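PDB 2FML: MutT/nudix family protein from Enterococcus faecalis, which is of unknown function but probably acts on or binds a nucleoside diphosphate-linked compound, and perhaps DNA through a predicted winged-helix domain. Local coordinates for residues N105-H110 against S127-I132; L46-K51 against I132-L137; Q62-P67 against A139-K144; E145-N150 against L160-V165. All blocks are in the same frame, centred on the assembly; numbering follows the deposited sequence.

In the fold
All four contacts lie in the Nudix domain and reach the same curled mixed sheet. Contacts 1 and 2 share Ile132, next to strands 123-131 and 39-50, and their centres are 14 Å apart. Contact 4 lies 13 Å from contact 2, centre to centre, and meets it through Trp148, which covers the loop after Ile132. Contacts 3 and 4 both use strand 143-154, with centres 15 Å apart. Helix 85-97, which carries the REXXEE part of the Nudix-box sequence, packs on contact 1. A bound glycerol, probably from the crystallisation liquor, lies about 4 Å from the Arg63 side chain in contact 3. Contacts 1 and 3 also touch the second subunit.

Contact 1. Residues N105-H110 against S127-I132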
# COMPACT_ATOMS: atom_id res chain seq x y z
N ASN A 105 -2.71 15.12 -4.17
CA ASN A 105 -3.70 14.52 -5.10
C ASN A 105 -3.42 13.11 -5.68
O ASN A 105 -4.15 12.58 -6.54
CB ASN A 105 -4.00 15.52 -6.20
CG ASN A 105 -4.74 16.73 -5.66
OD1 ASN A 105 -5.97 16.75 -5.62
ND2 ASN A 105 -4.00 17.72 -5.17
N ILE A 106 -2.37 12.48 -5.17
CA ILE A 106 -2.09 11.12 -5.52
C ILE A 106 -2.31 10.23 -4.30
O ILE A 106 -2.20 10.70 -3.17
CB ILE A 106 -0.67 10.94 -6.13
CG1 ILE A 106 0.42 11.27 -5.08
CG2 ILE A 106 -0.57 11.79 -7.36
CD1 ILE A 106 1.91 10.89 -5.50
N GLU A 107 -2.65 8.96 -4.53
CA GLU A 107 -2.60 8.01 -3.45
C GLU A 107 -1.76 6.80 -3.85
O GLU A 107 -1.85 6.32 -4.96
CB GLU A 107 -4.04 7.59 -3.00
CG GLU A 107 -4.82 6.68 -4.02
CD GLU A 107 -6.34 6.51 -3.65
OE1 GLU A 107 -7.11 7.50 -3.85
OE2 GLU A 107 -6.74 5.41 -3.16
N GLN A 108 -1.01 6.27 -2.90
CA GLN A 108 -0.28 5.04 -3.16
C GLN A 108 -1.28 3.89 -3.35
O GLN A 108 -2.26 3.79 -2.62
CB GLN A 108 0.72 4.76 -2.07
CG GLN A 108 1.87 4.02 -2.54
CD GLN A 108 2.85 3.80 -1.45
OE1 GLN A 108 3.80 4.60 -1.24
NE2 GLN A 108 2.70 2.69 -0.79
N LEU A 109 -1.09 3.06 -4.38
CA LEU A 109 -2.12 2.07 -4.64
C LEU A 109 -1.69 0.68 -4.08
O LEU A 109 -2.39 0.07 -3.24
CB LEU A 109 -2.42 2.03 -6.16
CG LEU A 109 -3.24 0.88 -6.76
CD1 LEU A 109 -4.65 0.82 -6.21
CD2 LEU A 109 -3.23 0.96 -8.29
N HIS A 110 -0.54 0.19 -4.55
CA HIS A 110 -0.09 -1.13 -4.23
C HIS A 110 1.35 -1.30 -4.77
O HIS A 110 1.72 -0.67 -5.80
CB HIS A 110 -1.03 -2.18 -4.82
CG HIS A 110 -0.70 -3.58 -4.42
ND1 HIS A 110 -1.15 -4.17 -3.25
CD2 HIS A 110 0.05 -4.52 -5.06
CE1 HIS A 110 -0.69 -5.42 -3.19
NE2 HIS A 110 0.04 -5.65 -4.27
N SER A 127 3.06 1.29 -7.24
CA SER A 127 2.09 1.98 -8.07
C SER A 127 1.26 3.04 -7.28
O SER A 127 1.04 2.92 -6.09
CB SER A 127 1.18 0.97 -8.80
OG SER A 127 0.31 0.32 -7.89
N TYR A 128 0.81 4.04 -8.02
CA TYR A 128 -0.01 5.13 -7.55
C TYR A 128 -1.26 5.31 -8.42
O TYR A 128 -1.27 4.93 -9.57
CB TYR A 128 0.81 6.44 -7.52
CG TYR A 128 1.81 6.48 -6.41
CD1 TYR A 128 1.56 7.22 -5.27
CD2 TYR A 128 3.07 5.80 -6.54
CE1 TYR A 128 2.52 7.31 -4.25
CE2 TYR A 128 4.02 5.88 -5.57
CZ TYR A 128 3.73 6.58 -4.41
OH TYR A 128 4.65 6.60 -3.43
N LEU A 129 -2.26 5.97 -7.84
CA LEU A 129 -3.56 6.25 -8.44
C LEU A 129 -3.83 7.77 -8.26
O LEU A 129 -3.56 8.34 -7.21
CB LEU A 129 -4.64 5.47 -7.69
CG LEU A 129 -6.13 5.66 -7.97
CD1 LEU A 129 -6.42 5.61 -9.51
CD2 LEU A 129 -6.90 4.54 -7.25
N ALA A 130 -4.31 8.43 -9.31
CA ALA A 130 -4.80 9.80 -9.16
C ALA A 130 -5.95 10.03 -10.08
O ALA A 130 -6.02 9.40 -11.18
CB ALA A 130 -3.68 10.82 -9.44
N PHE A 131 -6.83 10.92 -9.63
CA PHE A 131 -8.04 11.37 -10.34
C PHE A 131 -7.81 12.80 -10.73
O PHE A 131 -7.55 13.61 -9.84
CB PHE A 131 -9.23 11.35 -9.40
CG PHE A 131 -9.39 10.09 -8.65
CD1 PHE A 131 -9.69 8.90 -9.31
CD2 PHE A 131 -9.24 10.08 -7.27
CE1 PHE A 131 -9.84 7.72 -8.62
CE2 PHE A 131 -9.41 8.91 -6.56
CZ PHE A 131 -9.70 7.73 -7.24
N ILE A 132 -7.92 13.11 -12.02
CA ILE A 132 -7.50 14.40 -12.55
C ILE A 132 -8.42 14.82 -13.71
O ILE A 132 -9.35 14.10 -14.05
CB ILE A 132 -5.97 14.38 -12.97
CG1 ILE A 132 -5.69 13.40 -14.13
CG2 ILE A 132 -5.08 14.01 -11.76
CD1 ILE A 132 -4.61 13.90 -15.14
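Glu107 and Leu129 form a hydrogen-bonded pair of an antiparallel hairpin between strands 106-112 and 123-131, within the Nudix sheet. Glu107 N donates to Leu129 O at 2.9 Å and Leu129 N returns the bond to Glu107 O, both bonds nearly straight. Their side chains lie alongside one another and point the same way, with Glu107 CG 3.9 Å from Leu129 CB. Farther out, Glu107 OE1 comes 3.8 Å from Phe131 CE2, the carboxylate and ring planes 88° apart.

Beside this pair, with CG anti to its backbone N (chi1 -151°), Gln108 lays that carbon over one face of the Tyr128 ring, displaced toward the rim, in a CH-pi contact 3.9 Å from the ring centroid. Ile106 contributes CD1, 3.7 Å from Tyr128 CD1, and helix 85-97 covers Ile106; Tyr128 OH is hydrogen-bonded to Thr85.

Toward His110 the regular pairing breaks. Leu109 N donates to Ser127 O at 2.7 Å, yet Ser127 N donates to His110 O, so two residues face one. Ser127 OG, set between its own backbone N and carbonyl carbon (chi1 69°), donates to the same His110 O at 2.7 Å. The carbonyl is thus gripped by two donors from a single serine. Arg196 of helix 186-200 takes Leu109 O, while His110 packs on Gln108 of the second subunit. Leu109 and His110 set against Ser127 make a classic beta bulge, here built into a hairpin of the Nudix fold.

Contact 2. Residues L46-K51 against I132-L137; sequences LLCYNK and IGEEPL
Glu134 reaches back from the loop after strand 123-131 to touch Cys48 and Asn50 at the end of strand 39-50. Its CB lies 3.7 Å from Cys48 SG, and CG touches the same sulfur at 3.6 Å. CG is anti to the backbone N (chi1 -155°), and the chain stays extended beyond it. CD is 4.0 Å from Asn50 ND2. At the tip, OE1 accepts a nearly straight bond from Asn50 ND2 at 2.9 Å, on the syn side of the carboxylate and close to the amide plane; the two flat groups are turned 69° apart. OE2 pairs with Lys57 in a salt bridge. The carboxylate therefore has a partner at each oxygen, and Asn50 OD1 is in turn held by Ala53 N, which would fix the rotation of the amide.

The turn that swings Glu134 into place is an inverse gamma turn centred on it. Just before it, Ile132 N donates to Leu47 O at 3.0 Å, prolonging the parallel pairing of strands 123-131 and 39-50. Ile132 O comes 3.2 Å from Cys48 CB.

Trp148 of strand 143-154 packs on Cys48, Ile132 and Glu134 and donates its NE1 to Glu135 O. Strand 55-63 brings Lys57 and Leu59 against Cys48 and Leu46, while Tyr49 packs on helix 217-228.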
# COMPACT_ATOMS: atom_id res chain seq x y z
N LEU A 46 -3.57 7.11 -13.98
CA LEU A 46 -4.27 8.38 -14.10
C LEU A 46 -5.63 8.16 -14.71
O LEU A 46 -5.74 7.65 -15.81
CB LEU A 46 -3.48 9.38 -14.99
CG LEU A 46 -2.10 9.82 -14.50
CD1 LEU A 46 -1.55 10.79 -15.53
CD2 LEU A 46 -2.26 10.54 -13.19
N LEU A 47 -6.66 8.58 -13.97
CA LEU A 47 -8.04 8.40 -14.33
C LEU A 47 -8.67 9.76 -14.43
O LEU A 47 -8.47 10.62 -13.57
CB LEU A 47 -8.76 7.62 -13.24
CG LEU A 47 -8.37 6.17 -13.04
CD1 LEU A 47 -9.26 5.57 -11.97
CD2 LEU A 47 -8.41 5.38 -14.38
N CYS A 48 -9.45 9.95 -15.49
CA CYS A 48 -10.23 11.17 -15.62
C CYS A 48 -11.65 10.78 -16.04
O CYS A 48 -11.96 9.60 -16.25
CB CYS A 48 -9.55 12.14 -16.62
SG CYS A 48 -9.57 11.64 -18.34
N TYR A 49 -12.51 11.78 -16.22
CA TYR A 49 -13.82 11.50 -16.73
C TYR A 49 -14.26 12.61 -17.67
O TYR A 49 -14.28 13.76 -17.27
CB TYR A 49 -14.75 11.31 -15.54
CG TYR A 49 -16.23 11.24 -15.84
CD1 TYR A 49 -16.85 10.04 -16.19
CD2 TYR A 49 -17.03 12.39 -15.69
CE1 TYR A 49 -18.25 10.01 -16.43
CE2 TYR A 49 -18.38 12.36 -15.92
CZ TYR A 49 -18.99 11.19 -16.31
OH TYR A 49 -20.35 11.24 -16.51
N ASN A 50 -14.60 12.27 -18.93
CA ASN A 50 -15.27 13.20 -19.83
C ASN A 50 -16.81 13.30 -19.62
O ASN A 50 -17.49 12.33 -19.87
CB ASN A 50 -14.96 12.80 -21.29
CG ASN A 50 -15.32 13.89 -22.29
OD1 ASN A 50 -16.50 14.19 -22.53
ND2 ASN A 50 -14.30 14.52 -22.84
N LYS A 51 -17.36 14.45 -19.18
CA LYS A 51 -18.82 14.56 -18.87
C LYS A 51 -19.75 14.46 -20.07
O LYS A 51 -20.83 13.88 -20.00
CB LYS A 51 -19.20 15.89 -18.17
CG LYS A 51 -18.59 16.13 -16.78
CD LYS A 51 -18.07 17.57 -16.67
CE LYS A 51 -19.18 18.60 -16.51
NZ LYS A 51 -19.45 18.99 -15.09
N ILE A 132 -7.92 13.11 -12.02
CA ILE A 132 -7.50 14.40 -12.55
C ILE A 132 -8.42 14.82 -13.71
O ILE A 132 -9.35 14.10 -14.05
CB ILE A 132 -5.97 14.38 -12.97
CG1 ILE A 132 -5.69 13.40 -14.13
CG2 ILE A 132 -5.08 14.01 -11.76
CD1 ILE A 132 -4.61 13.90 -15.14
N GLY A 133 -8.20 16.01 -14.26
CA GLY A 133 -8.87 16.41 -15.49
C GLY A 133 -8.22 15.72 -16.68
O GLY A 133 -7.11 15.18 -16.57
N GLU A 134 -8.93 15.75 -17.81
CA GLU A 134 -8.47 15.25 -19.09
C GLU A 134 -7.51 16.27 -19.70
O GLU A 134 -7.86 16.98 -20.66
CB GLU A 134 -9.65 14.98 -20.03
CG GLU A 134 -9.34 13.93 -21.11
CD GLU A 134 -10.49 13.65 -22.09
OE1 GLU A 134 -11.67 13.85 -21.77
OE2 GLU A 134 -10.20 13.19 -23.22
N GLU A 135 -6.29 16.33 -19.15
CA GLU A 135 -5.29 17.34 -19.55
C GLU A 135 -4.77 17.07 -20.95
O GLU A 135 -4.84 15.93 -21.41
CB GLU A 135 -4.09 17.36 -18.61
CG GLU A 135 -4.37 17.06 -17.17
CD GLU A 135 -4.28 18.26 -16.29
OE1 GLU A 135 -3.33 18.30 -15.47
OE2 GLU A 135 -5.14 19.16 -16.41
N PRO A 136 -4.28 18.13 -21.63
CA PRO A 136 -3.42 17.94 -22.81
C PRO A 136 -2.15 17.15 -22.45
O PRO A 136 -1.60 17.24 -21.34
CB PRO A 136 -3.06 19.38 -23.24
CG PRO A 136 -3.30 20.20 -22.05
CD PRO A 136 -4.48 19.55 -21.34
N LEU A 137 -1.71 16.34 -23.40
CA LEU A 137 -0.69 15.35 -23.10
C LEU A 137 0.48 15.66 -24.03
O LEU A 137 0.25 16.00 -25.16
CB LEU A 137 -1.27 13.96 -23.39
CG LEU A 137 -2.51 13.53 -22.63
CD1 LEU A 137 -2.90 12.08 -23.01
CD2 LEU A 137 -2.29 13.65 -21.10
O HOH W 1 -11.64 14.33 -14.95

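Contact 3. Residues Q62-P67 against A139-K144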
# COMPACT_ATOMS: atom_id res chain seq x y z
N GLN A 62 2.61 4.22 -25.28
CA GLN A 62 3.23 3.17 -26.09
C GLN A 62 4.72 3.28 -25.88
O GLN A 62 5.34 4.29 -26.22
CB GLN A 62 2.89 3.27 -27.58
CG GLN A 62 3.54 2.16 -28.37
CD GLN A 62 3.14 2.12 -29.82
OE1 GLN A 62 2.84 1.04 -30.39
NE2 GLN A 62 3.18 3.26 -30.46
N ARG A 63 5.29 2.21 -25.33
CA ARG A 63 6.72 2.18 -25.01
C ARG A 63 7.54 2.19 -26.27
O ARG A 63 7.25 1.48 -27.21
CB ARG A 63 7.02 0.94 -24.18
CG ARG A 63 6.18 0.88 -22.84
CD ARG A 63 6.57 -0.36 -22.05
NE ARG A 63 8.02 -0.57 -22.02
CZ ARG A 63 8.87 -0.00 -21.16
NH1 ARG A 63 8.42 0.85 -20.21
NH2 ARG A 63 10.17 -0.28 -21.27
N LYS A 64 8.59 2.97 -26.30
CA LYS A 64 9.36 2.97 -27.49
C LYS A 64 10.61 2.07 -27.42
O LYS A 64 11.14 1.69 -28.44
CB LYS A 64 9.65 4.41 -27.93
CG LYS A 64 10.87 5.09 -27.42
CD LYS A 64 11.31 6.11 -28.57
CE LYS A 64 10.23 7.19 -28.90
NZ LYS A 64 10.83 8.56 -29.24
N GLY A 65 11.00 1.71 -26.21
CA GLY A 65 12.16 0.88 -25.97
C GLY A 65 11.81 -0.37 -25.21
O GLY A 65 10.71 -0.46 -24.57
N HIS A 66 12.74 -1.33 -25.28
CA HIS A 66 12.64 -2.57 -24.57
C HIS A 66 12.77 -2.39 -23.05
O HIS A 66 13.37 -1.44 -22.59
CB HIS A 66 13.67 -3.56 -25.11
CG HIS A 66 13.17 -4.37 -26.26
ND1 HIS A 66 13.98 -4.77 -27.30
CD2 HIS A 66 11.94 -4.85 -26.53
CE1 HIS A 66 13.26 -5.47 -28.17
NE2 HIS A 66 12.02 -5.50 -27.73
N PRO A 67 12.24 -3.34 -22.24
CA PRO A 67 11.42 -4.49 -22.56
C PRO A 67 10.02 -4.04 -22.96
O PRO A 67 9.63 -2.91 -22.66
CB PRO A 67 11.43 -5.32 -21.27
CG PRO A 67 11.84 -4.37 -20.17
CD PRO A 67 12.60 -3.26 -20.81
N ALA A 139 4.13 13.55 -25.07
CA ALA A 139 5.02 12.44 -24.91
C ALA A 139 6.42 12.87 -24.43
O ALA A 139 6.94 13.92 -24.82
CB ALA A 139 5.11 11.65 -26.22
N GLY A 140 7.02 12.08 -23.56
CA GLY A 140 8.43 12.25 -23.27
C GLY A 140 9.12 11.40 -24.31
O GLY A 140 8.47 10.78 -25.16
N ASP A 141 10.45 11.34 -24.22
CA ASP A 141 11.29 10.68 -25.22
C ASP A 141 11.05 9.18 -25.34
O ASP A 141 11.10 8.64 -26.46
CB ASP A 141 12.77 10.92 -24.91
CG ASP A 141 13.68 10.53 -26.08
OD1 ASP A 141 13.34 10.84 -27.25
OD2 ASP A 141 14.73 9.90 -25.81
N ASP A 142 10.80 8.52 -24.21
CA ASP A 142 10.52 7.05 -24.13
C ASP A 142 9.08 6.61 -24.45
O ASP A 142 8.75 5.42 -24.38
CB ASP A 142 10.95 6.47 -22.76
CG ASP A 142 12.43 6.73 -22.45
OD1 ASP A 142 13.29 6.70 -23.39
OD2 ASP A 142 12.73 6.97 -21.26
N ALA A 143 8.25 7.56 -24.85
CA ALA A 143 6.89 7.27 -25.14
C ALA A 143 6.68 7.60 -26.59
O ALA A 143 6.92 8.75 -27.00
CB ALA A 143 5.99 8.09 -24.25
N LYS A 144 6.27 6.59 -27.36
CA LYS A 144 6.01 6.73 -28.81
C LYS A 144 4.66 7.39 -29.01
O LYS A 144 4.41 8.05 -29.99
CB LYS A 144 5.97 5.35 -29.48
CG LYS A 144 7.08 5.02 -30.42
CD LYS A 144 6.75 3.71 -31.14
CE LYS A 144 6.17 3.93 -32.54
NZ LYS A 144 6.37 2.69 -33.37
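Lys64 and Lys144 cross obliquely, joined through their aliphatic parts: Lys64 CB sits 3.6 Å from Lys144 CG. The contact joins the end of strand 55-63 to the turn that leads into strand 143-154. Gln62 lies beside Lys144 and points the same way, its CB 4.2 Å from Lys144 CB.

From its own CB, Lys64 takes a different course from Lys144. Its CG lies between the backbone N and the carbonyl carbon (chi1 90°), and the chain bends again farther out, crossing Asp141 at about a right angle. NZ reaches the turn and makes a weak hydrogen bond to Asp141 O at 2.8 Å, with a long salt bridge to Asp141 OD1 at 3.9 Å. The receiving loop is a type I turn from Gly140 to Ala143, closed by Ala143 N to Gly140 O.

Backbone bonds flank the antiparallel non-hydrogen-bonded pair Arg63 and Ala143: Lys144 N donates to Gln62 O at 2.7 Å, and Lys64 N donates to Asp142 O at 3.1 Å from above the carbonyl plane. Arg63 directs its CB away from the 139-144 segment; its NE donates to Pro67 O at 2.9 Å, a bond that spans the cis peptide bond before Pro67.

Asp141 OD2 forms a salt bridge with Arg16 of the second subunit, while OD1 is the long partner of Lys64 NZ. Two positive groups near one carboxylate probably favour its negative charge, and the salt bridge ties this surface turn to the second subunit.

Contact 4. Residues E145-N150 against L160-V165; sequences EVHWFN and LSHEDV
His147 and His162 stack face to face, their ring centroids 3.8 Å apart and their planes 16° from parallel. His162 CE1 sits over the centre of the His147 ring, while His147 CG lies over the His162 ring toward its rim. His162 also meets Phe149 through CB, which sits over the centre of the phenyl face, 3.5 Å from the centroid and almost on the normal, in a CH-pi contact. Val165 closes in at the edge of the same ring, CG1 to Phe149 CE2 at 3.4 Å. His147, Phe149 and His162 thus make an aromatic cluster.

Two features position His162. Its CG is anti to the backbone N (chi1 -178°), and the residue opens a type II' turn from His162 to Val165, in which Val165 N donates to His162 O at 2.8 Å and His162 N answers more loosely to Val165 O. The turn brings Val165 back to Phe149. At the edge of the His162 ring, in its plane, a water lies 3.1 Å from His162 ND1 and donates to Glu163 OE1.

Next along the strands, Asn150 and Ser161 form an antiparallel hydrogen-bonded pair: Asn150 N donates to Ser161 O, and Ser161 N to Asn150 O at 2.8 Å. Beside it, Phe149 CD2 touches Leu160 CB at 4.1 Å.

Trp72 of strand 72-78 meets Phe149 edge-to-face and also touches the His147 ring. Strand 143-154 pairs with strand 55-63 on its other side, Trp148 packs on Leu46 and Cys48 of strand 39-50, and strand 157-162 continues the sheet to strand 165-170.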
# COMPACT_ATOMS: atom_id res chain seq x y z
N GLU A 145 3.76 7.15 -28.08
CA GLU A 145 2.45 7.79 -28.07
C GLU A 145 2.00 7.82 -26.63
O GLU A 145 2.47 7.04 -25.79
CB GLU A 145 1.43 6.97 -28.82
CG GLU A 145 1.79 6.60 -30.21
CD GLU A 145 0.57 6.62 -31.05
OE1 GLU A 145 -0.11 5.56 -31.11
OE2 GLU A 145 0.28 7.70 -31.62
N VAL A 146 1.10 8.75 -26.37
CA VAL A 146 0.50 8.93 -25.05
C VAL A 146 -0.95 9.34 -25.30
O VAL A 146 -1.22 10.26 -26.06
CB VAL A 146 1.31 9.94 -24.11
CG1 VAL A 146 1.22 11.37 -24.60
CG2 VAL A 146 0.77 9.84 -22.69
N HIS A 147 -1.88 8.62 -24.70
CA HIS A 147 -3.29 8.86 -25.01
C HIS A 147 -4.10 8.58 -23.79
O HIS A 147 -3.75 7.71 -22.97
CB HIS A 147 -3.79 7.93 -26.11
CG HIS A 147 -3.12 8.10 -27.44
ND1 HIS A 147 -2.43 7.07 -28.06
CD2 HIS A 147 -3.06 9.16 -28.28
CE1 HIS A 147 -1.98 7.50 -29.23
NE2 HIS A 147 -2.32 8.77 -29.37
N TRP A 148 -5.23 9.26 -23.72
CA TRP A 148 -6.30 8.92 -22.80
C TRP A 148 -7.10 7.82 -23.47
O TRP A 148 -7.78 8.05 -24.46
CB TRP A 148 -7.20 10.17 -22.59
CG TRP A 148 -6.61 11.20 -21.67
CD1 TRP A 148 -6.16 12.48 -22.00
CD2 TRP A 148 -6.43 11.06 -20.25
NE1 TRP A 148 -5.69 13.10 -20.87
CE2 TRP A 148 -5.86 12.27 -19.79
CE3 TRP A 148 -6.68 10.03 -19.33
CZ2 TRP A 148 -5.54 12.47 -18.45
CZ3 TRP A 148 -6.38 10.23 -17.99
CH2 TRP A 148 -5.84 11.48 -17.57
N PHE A 149 -7.02 6.60 -22.93
CA PHE A 149 -7.80 5.49 -23.42
C PHE A 149 -9.19 5.53 -22.80
O PHE A 149 -9.35 5.75 -21.61
CB PHE A 149 -7.12 4.16 -23.09
CG PHE A 149 -6.09 3.70 -24.13
CD1 PHE A 149 -4.97 4.48 -24.41
CD2 PHE A 149 -6.24 2.45 -24.76
CE1 PHE A 149 -4.04 4.07 -25.37
CE2 PHE A 149 -5.29 2.00 -25.73
CZ PHE A 149 -4.22 2.83 -26.04
N ASN A 150 -10.19 5.28 -23.61
CA ASN A 150 -11.51 5.03 -23.11
C ASN A 150 -11.55 3.82 -22.20
O ASN A 150 -11.12 2.73 -22.58
CB ASN A 150 -12.40 4.70 -24.29
CG ASN A 150 -13.61 5.51 -24.31
OD1 ASN A 150 -13.74 6.44 -25.14
ND2 ASN A 150 -14.53 5.25 -23.34
N LEU A 160 -10.16 -0.96 -22.24
CA LEU A 160 -9.43 0.24 -22.53
C LEU A 160 -9.26 0.31 -24.03
O LEU A 160 -8.68 -0.60 -24.65
CB LEU A 160 -8.03 0.16 -21.90
CG LEU A 160 -7.71 -0.60 -20.60
CD1 LEU A 160 -6.28 -0.26 -20.18
CD2 LEU A 160 -8.65 -0.29 -19.46
N SER A 161 -9.76 1.39 -24.61
CA SER A 161 -9.70 1.52 -26.04
C SER A 161 -9.22 2.87 -26.52
O SER A 161 -9.50 3.88 -25.91
CB SER A 161 -11.01 1.08 -26.73
OG SER A 161 -12.18 1.66 -26.21
N HIS A 162 -8.46 2.86 -27.61
CA HIS A 162 -8.09 4.04 -28.35
C HIS A 162 -7.92 3.56 -29.81
O HIS A 162 -7.22 2.57 -30.05
CB HIS A 162 -6.77 4.65 -27.84
CG HIS A 162 -6.40 5.91 -28.57
ND1 HIS A 162 -5.43 5.95 -29.57
CD2 HIS A 162 -6.90 7.17 -28.48
CE1 HIS A 162 -5.35 7.18 -30.06
NE2 HIS A 162 -6.23 7.94 -29.42
N GLU A 163 -8.55 4.27 -30.76
CA GLU A 163 -8.47 3.90 -32.20
C GLU A 163 -8.67 2.37 -32.32
O GLU A 163 -9.70 1.86 -31.85
CB GLU A 163 -7.18 4.42 -32.87
CG GLU A 163 -7.22 5.95 -33.24
CD GLU A 163 -5.80 6.53 -33.51
OE1 GLU A 163 -4.92 5.73 -33.88
OE2 GLU A 163 -5.56 7.76 -33.33
N ASP A 164 -7.69 1.66 -32.90
CA ASP A 164 -7.81 0.21 -33.10
C ASP A 164 -7.22 -0.66 -32.00
O ASP A 164 -7.18 -1.89 -32.13
CB ASP A 164 -7.24 -0.20 -34.46
CG ASP A 164 -8.31 -0.21 -35.54
OD1 ASP A 164 -8.97 -1.28 -35.74
OD2 ASP A 164 -8.51 0.86 -36.19
N VAL A 165 -6.78 -0.01 -30.92
CA VAL A 165 -6.23 -0.68 -29.77
C VAL A 165 -7.35 -1.07 -28.82
O VAL A 165 -8.25 -0.27 -28.55
CB VAL A 165 -5.19 0.22 -29.03
CG1 VAL A 165 -4.52 -0.56 -27.86
CG2 VAL A 165 -4.18 0.75 -30.05
O HOH W 2 -3.44 4.71 -31.58
O HOH W 3 -13.36 1.22 -24.00